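Local atomic coordinates of putative alpha-galactosidase (Bacteroides fragilis, PDB entry 4NZJ), a protein that probably hydrolyses terminal, non-reducing alpha-D-galactose residues in alpha-D-galactosides. Residues Ile139-Phe144 against Thr161-Gly166; Thr204-Phe209 against Gly239-Ala244. All coordinates share one frame; numbering follows the deposited sequence. Where two conformers were deposited one is given.

Both interactions belong to the catalytic TIM beta/alpha barrel, and they follow one another along the chain: interaction 1 is complete before interaction 2 begins. Interaction 1 joins the segment leaving strand 138-140, the second strand of the barrel, to the loop that leads into helix 166-176. Interaction 2 packs the next two barrel helices, 202-212 and 228-243, against each other. Their centres are about 19 Å apart and their nearest atoms about 9 Å, so the two do not touch. Together they illustrate two kinds of contact in one barrel: a loop packed beside the segment that leaves a strand's C-terminal end, where TIM barrels place their active sites, and neighbouring helices packing in the outer layer.

Interaction 1 of 2, residues Ile139-Phe144 against Thr161-Gly166; sequences INIDDF and TKFPRG
The I141 side chain overlaps the ring of F163 at its far end: CD1 of I141 lies 4.0 Å from CZ of F163, meeting the ring obliquely. The two side chains reach for each other from opposite directions. I141 holds CG1 opposite its carbonyl carbon (chi1 -64°) and extends beyond it, presenting a terminal methyl to the aromatic carbons; both residues are buried, and apolar groups suit the place. Next to this patch, where the backbones come nearest (F144 CA to K162 CA 9.4 Å), K162 reaches across. Its extended chain brings K162 NZ within 2.8 Å of F144 O. The ammonium group approaches that carbonyl at a C=O...N angle of 137°, tilted from the carbonyl plane, and also bonds to Q112 O, so a long, flexible lysine ties two loop carbonyls together. In the loop just after the strand, F144 N bonds to D143 OD1, while D143 N meets D142 OD2 from above the carboxylate plane. D142 forms a salt bridge with K218, and D143 OD2 bonds a glycerol, probably from the crystallisation liquor. F163 opens a type I turn to G166, whose positive phi suits glycine. The contact lies within one beta-alpha unit of the TIM barrel, linking the C-terminal end of strand 138-140 to the loop before helix 166-176; F163 touches V170 of that helix and E116 of helix 116-128, and I141 rests on L181 of strand 180-186.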
loop_
_atom_site.group_PDB
_atom_site.type_symbol
_atom_site.label_atom_id
_atom_site.label_comp_id
_atom_site.label_asym_id
_atom_site.label_seq_id
_atom_site.Cartn_x
_atom_site.Cartn_y
_atom_site.Cartn_z
ATOM N N ILE A 139 -8.871 -2.128 3.973
ATOM C CA ILE A 139 -9.575 -3.366 3.675
ATOM C C ILE A 139 -10.552 -3.024 2.554
ATOM O O ILE A 139 -11.502 -2.282 2.759
ATOM C CB ILE A 139 -10.283 -3.907 4.929
ATOM C CG1 ILE A 139 -9.215 -4.329 5.941
ATOM C CG2 ILE A 139 -11.206 -5.076 4.597
ATOM C CD1 ILE A 139 -9.756 -4.857 7.248
ATOM N N ASN A 140 -10.279 -3.537 1.362
ATOM C CA ASN A 140 -10.947 -3.074 0.151
ATOM C C ASN A 140 -11.907 -4.110 -0.422
ATOM O O ASN A 140 -11.495 -5.185 -0.878
ATOM C CB ASN A 140 -9.907 -2.676 -0.898
ATOM C CG ASN A 140 -9.036 -1.505 -0.460
ATOM O OD1 ASN A 140 -9.363 -0.767 0.471
ATOM N ND2 ASN A 140 -7.915 -1.325 -1.142
ATOM N N ILE A 141 -13.190 -3.765 -0.399
ATOM C CA ILE A 141 -14.235 -4.526 -1.062
ATOM C C ILE A 141 -14.082 -4.273 -2.556
ATOM O O ILE A 141 -13.925 -3.128 -2.989
ATOM C CB ILE A 141 -15.636 -4.068 -0.580
ATOM C CG1 ILE A 141 -15.797 -4.370 0.910
ATOM C CG2 ILE A 141 -16.749 -4.726 -1.384
ATOM C CD1 ILE A 141 -17.087 -3.855 1.513
ATOM N N ASP A 142 -14.117 -5.342 -3.340
ATOM C CA ASP A 142 -13.975 -5.233 -4.785
ATOM C C ASP A 142 -15.346 -5.369 -5.469
ATOM O O ASP A 142 -16.361 -4.973 -4.899
ATOM C CB ASP A 142 -12.942 -6.250 -5.286
ATOM C CG ASP A 142 -12.257 -5.800 -6.574
ATOM O OD1 ASP A 142 -11.311 -4.979 -6.504
ATOM O OD2 ASP A 142 -12.680 -6.258 -7.656
ATOM N N ASP A 143 -15.384 -5.924 -6.681
ATOM C CA ASP A 143 -16.588 -5.936 -7.517
ATOM C C ASP A 143 -17.674 -6.846 -6.911
ATOM O O ASP A 143 -17.386 -7.707 -6.075
ATOM C CB ASP A 143 -16.178 -6.427 -8.922
ATOM C CG ASP A 143 -17.112 -5.977 -10.048
ATOM O OD1 ASP A 143 -18.175 -5.367 -9.817
ATOM O OD2 ASP A 143 -16.734 -6.264 -11.212
ATOM N N PHE A 144 -18.920 -6.641 -7.337
ATOM C CA PHE A 144 -20.077 -7.473 -6.949
ATOM C C PHE A 144 -20.608 -7.278 -5.518
ATOM O O PHE A 144 -21.367 -8.121 -5.033
ATOM C CB PHE A 144 -19.822 -8.975 -7.168
ATOM C CG PHE A 144 -19.602 -9.373 -8.600
ATOM C CD1 PHE A 144 -18.324 -9.392 -9.137
ATOM C CD2 PHE A 144 -20.665 -9.787 -9.387
ATOM C CE1 PHE A 144 -18.114 -9.798 -10.442
ATOM C CE2 PHE A 144 -20.463 -10.188 -10.696
ATOM C CZ PHE A 144 -19.187 -10.189 -11.221
ATOM N N THR A 161 -27.917 -9.816 0.504
ATOM C CA THR A 161 -27.616 -11.199 0.860
ATOM C C THR A 161 -26.183 -11.250 1.391
ATOM O O THR A 161 -25.902 -11.902 2.402
ATOM C CB THR A 161 -27.756 -12.152 -0.342
ATOM O OG1 THR A 161 -29.080 -12.058 -0.876
ATOM C CG2 THR A 161 -27.485 -13.588 0.082
ATOM N N LYS A 162 -25.287 -10.552 0.703
ATOM C CA LYS A 162 -23.884 -10.462 1.102
ATOM C C LYS A 162 -23.672 -9.555 2.306
ATOM O O LYS A 162 -22.869 -9.870 3.193
ATOM C CB LYS A 162 -23.038 -9.943 -0.063
ATOM C CG LYS A 162 -23.020 -10.886 -1.250
ATOM C CD LYS A 162 -22.153 -10.358 -2.376
ATOM C CE LYS A 162 -22.200 -11.320 -3.549
ATOM N NZ LYS A 162 -21.354 -10.857 -4.672
ATOM N N PHE A 163 -24.387 -8.430 2.322
ATOM C CA PHE A 163 -24.228 -7.403 3.356
ATOM C C PHE A 163 -25.581 -7.100 3.982
ATOM O O PHE A 163 -26.195 -6.077 3.692
ATOM C CB PHE A 163 -23.572 -6.151 2.749
ATOM C CG PHE A 163 -22.194 -6.414 2.219
ATOM C CD1 PHE A 163 -21.111 -6.491 3.081
ATOM C CD2 PHE A 163 -21.983 -6.639 0.862
ATOM C CE1 PHE A 163 -19.844 -6.759 2.608
ATOM C CE2 PHE A 163 -20.711 -6.908 0.381
ATOM C CZ PHE A 163 -19.640 -6.968 1.255
ATOM N N PRO A 164 -26.065 -8.011 4.847
ATOM C CA PRO A 164 -27.432 -7.900 5.359
ATOM C C PRO A 164 -27.656 -6.700 6.278
ATOM O O PRO A 164 -28.796 -6.307 6.494
ATOM C CB PRO A 164 -27.658 -9.226 6.098
ATOM C CG PRO A 164 -26.310 -9.809 6.324
ATOM C CD PRO A 164 -25.392 -9.249 5.285
ATOM N N ARG A 165 -26.576 -6.118 6.797
ATOM C CA ARG A 165 -26.683 -4.901 7.597
ATOM C C ARG A 165 -26.090 -3.706 6.870
ATOM O O ARG A 165 -25.830 -2.671 7.478
ATOM C CB ARG A 165 -26.033 -5.112 8.964
ATOM C CG ARG A 165 -26.772 -6.161 9.777
ATOM C CD ARG A 165 -26.166 -6.386 11.150
ATOM N NE ARG A 165 -24.946 -7.184 11.099
ATOM C CZ ARG A 165 -24.360 -7.712 12.173
ATOM N NH1 ARG A 165 -24.874 -7.511 13.384
ATOM N NH2 ARG A 165 -23.253 -8.432 12.045
ATOM N N GLY A 166 -25.904 -3.842 5.560
ATOM C CA GLY A 166 -25.354 -2.775 4.739
ATOM C C GLY A 166 -23.846 -2.660 4.821
ATOM O O GLY A 166 -23.182 -3.401 5.551
#

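Interaction 2 of 2, residues Thr204-Phe209 against Gly239-Ala244; sequences TDAKDF and GRALRA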
loop_
_atom_site.group_PDB
_atom_site.type_symbol
_atom_site.label_atom_id
_atom_site.label_comp_id
_atom_site.label_asym_id
_atom_site.label_seq_id
_atom_site.Cartn_x
_atom_site.Cartn_y
_atom_site.Cartn_z
ATOM N N THR A 204 -24.166 11.220 -6.832
ATOM C CA THR A 204 -24.990 10.352 -5.988
ATOM C C THR A 204 -24.162 9.240 -5.351
ATOM O O THR A 204 -24.247 8.990 -4.145
ATOM C CB THR A 204 -26.139 9.714 -6.801
ATOM O OG1 THR A 204 -27.004 10.744 -7.286
ATOM C CG2 THR A 204 -26.954 8.746 -5.950
ATOM N N ASP A 205 -23.365 8.566 -6.164
ATOM C CA ASP A 205 -22.621 7.416 -5.674
ATOM C C ASP A 205 -21.575 7.823 -4.635
ATOM O O ASP A 205 -21.456 7.184 -3.589
ATOM C CB ASP A 205 -22.019 6.628 -6.834
ATOM C CG ASP A 205 -23.083 5.961 -7.697
ATOM O OD1 ASP A 205 -24.287 6.084 -7.386
ATOM O OD2 ASP A 205 -22.714 5.316 -8.697
ATOM N N ALA A 206 -20.854 8.907 -4.904
ATOM C CA ALA A 206 -19.862 9.414 -3.958
ATOM C C ALA A 206 -20.506 9.784 -2.619
ATOM O O ALA A 206 -19.956 9.471 -1.555
ATOM C CB ALA A 206 -19.131 10.610 -4.546
ATOM N N LYS A 207 -21.665 10.436 -2.668
ATOM C CA LYS A 207 -22.371 10.822 -1.445
ATOM C C LYS A 207 -22.815 9.588 -0.668
ATOM O O LYS A 207 -22.755 9.568 0.563
ATOM C CB LYS A 207 -23.568 11.725 -1.755
ATOM C CG LYS A 207 -23.171 13.134 -2.162
ATOM C CD LYS A 207 -22.454 13.854 -1.030
ATOM C CE LYS A 207 -21.930 15.212 -1.462
ATOM N NZ LYS A 207 -22.915 15.945 -2.305
ATOM N N ASP A 208 -23.246 8.549 -1.383
ATOM C CA ASP A 208 -23.614 7.298 -0.719
ATOM C C ASP A 208 -22.385 6.665 -0.069
ATOM O O ASP A 208 -22.432 6.267 1.105
ATOM C CB ASP A 208 -24.264 6.310 -1.696
ATOM C CG ASP A 208 -25.730 6.619 -1.971
ATOM O OD1 ASP A 208 -26.352 7.437 -1.254
ATOM O OD2 ASP A 208 -26.285 6.012 -2.911
ATOM N N PHE A 209 -21.285 6.578 -0.819
ATOM C CA PHE A 209 -20.050 6.020 -0.267
ATOM C C PHE A 209 -19.654 6.745 1.017
ATOM O O PHE A 209 -19.325 6.109 2.024
ATOM C CB PHE A 209 -18.890 6.075 -1.276
ATOM C CG PHE A 209 -19.134 5.313 -2.552
ATOM C CD1 PHE A 209 -19.967 4.200 -2.585
ATOM C CD2 PHE A 209 -18.513 5.711 -3.729
ATOM C CE1 PHE A 209 -20.177 3.509 -3.768
ATOM C CE2 PHE A 209 -18.718 5.020 -4.909
ATOM C CZ PHE A 209 -19.556 3.922 -4.929
ATOM N N GLY A 239 -13.590 12.332 -9.399
ATOM C CA GLY A 239 -12.701 13.011 -8.452
ATOM C C GLY A 239 -13.388 14.196 -7.786
ATOM O O GLY A 239 -13.329 14.358 -6.564
ATOM N N ARG A 240 -14.051 15.019 -8.590
ATOM C CA ARG A 240 -14.802 16.160 -8.071
ATOM C C ARG A 240 -15.912 15.698 -7.134
ATOM O O ARG A 240 -16.134 16.292 -6.078
ATOM C CB ARG A 240 -15.375 16.999 -9.218
ATOM C CG ARG A 240 -14.311 17.773 -9.977
ATOM C CD ARG A 240 -14.912 18.816 -10.898
ATOM N NE ARG A 240 -15.714 18.242 -11.981
ATOM C CZ ARG A 240 -15.237 17.787 -13.141
ATOM N NH1 ARG A 240 -13.936 17.800 -13.400
ATOM N NH2 ARG A 240 -16.076 17.310 -14.055
ATOM N N ALA A 241 -16.602 14.629 -7.519
ATOM C CA ALA A 241 -17.685 14.090 -6.706
ATOM C C ALA A 241 -17.178 13.635 -5.334
ATOM O O ALA A 241 -17.826 13.883 -4.321
ATOM C CB ALA A 241 -18.380 12.951 -7.441
ATOM N N LEU A 242 -16.021 12.977 -5.303
ATOM C CA LEU A 242 -15.429 12.529 -4.034
ATOM C C LEU A 242 -15.038 13.698 -3.137
ATOM O O LEU A 242 -15.254 13.656 -1.927
ATOM C CB LEU A 242 -14.204 11.653 -4.277
ATOM C CG LEU A 242 -14.453 10.308 -4.948
ATOM C CD1 LEU A 242 -13.114 9.640 -5.219
ATOM C CD2 LEU A 242 -15.356 9.426 -4.097
ATOM N N ARG A 243 -14.466 14.740 -3.731
ATOM C CA ARG A 243 -14.017 15.917 -2.979
ATOM C C ARG A 243 -15.194 16.750 -2.487
ATOM O O ARG A 243 -15.050 17.558 -1.574
ATOM C CB ARG A 243 -13.103 16.801 -3.833
ATOM C CG ARG A 243 -11.763 16.178 -4.184
ATOM C CD ARG A 243 -10.887 15.950 -2.961
ATOM N NE ARG A 243 -10.645 17.164 -2.183
ATOM C CZ ARG A 243 -9.749 18.097 -2.497
ATOM N NH1 ARG A 243 -9.005 17.979 -3.590
ATOM N NH2 ARG A 243 -9.601 19.156 -1.717
ATOM N N ALA A 244 -16.362 16.559 -3.098
ATOM C CA ALA A 244 -17.563 17.279 -2.686
ATOM C C ALA A 244 -18.219 16.648 -1.450
ATOM O O ALA A 244 -19.110 17.251 -0.855
ATOM C CB ALA A 244 -18.564 17.357 -3.834
#
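This is a close helix-helix contact in the outer layer of the TIM barrel, between helix 202-212 and helix 228-243, which follow the third and fourth barrel strands and run in roughly the same direction. Its centre is A206, whose methyl group points at the other helix and settles over the backbone of A241 and L242. The CB of A206 lies 3.5 Å from A241 O, and the CA atoms of A206 and L242 are 5.4 Å apart. Such a short separation needs a small side chain, and alanine supplies one. A241 matches it: the two methyl groups meet at 3.8 Å between A206 CB and A241 CB, alanine against alanine.

L242, also buried, completes the apolar patch from another direction. Although its CB points away from helix 202-212, the branching at CG turns L242 CD2 back, to 4.0 Å from A206 CB. At the solvent-facing margin, a bend at chi2 (-63°) carries K207 CE to 3.5 Å from A244 O; the further bend at chi4 turns only NZ. K207 has two conformers, so this touch is less certain than the alanine packing; a lysine suits the exposed edge because its methylenes can cover backbone while the charged end stays near solvent. The contact is thus carried by van der Waals packing.

Away from the seam, helix 202-212 is held to loop residues: D205 forms a salt bridge with R150 and a hydrogen bond with S198, D208 bonds to H155, and F209 touches W145. T245, close after A244 in the chain, makes a hydrogen bond between its OG1 and L242 O, and touches A206. Behind the two helices run their preceding strands, 180-186 and 216-220, side by side in the parallel barrel sheet.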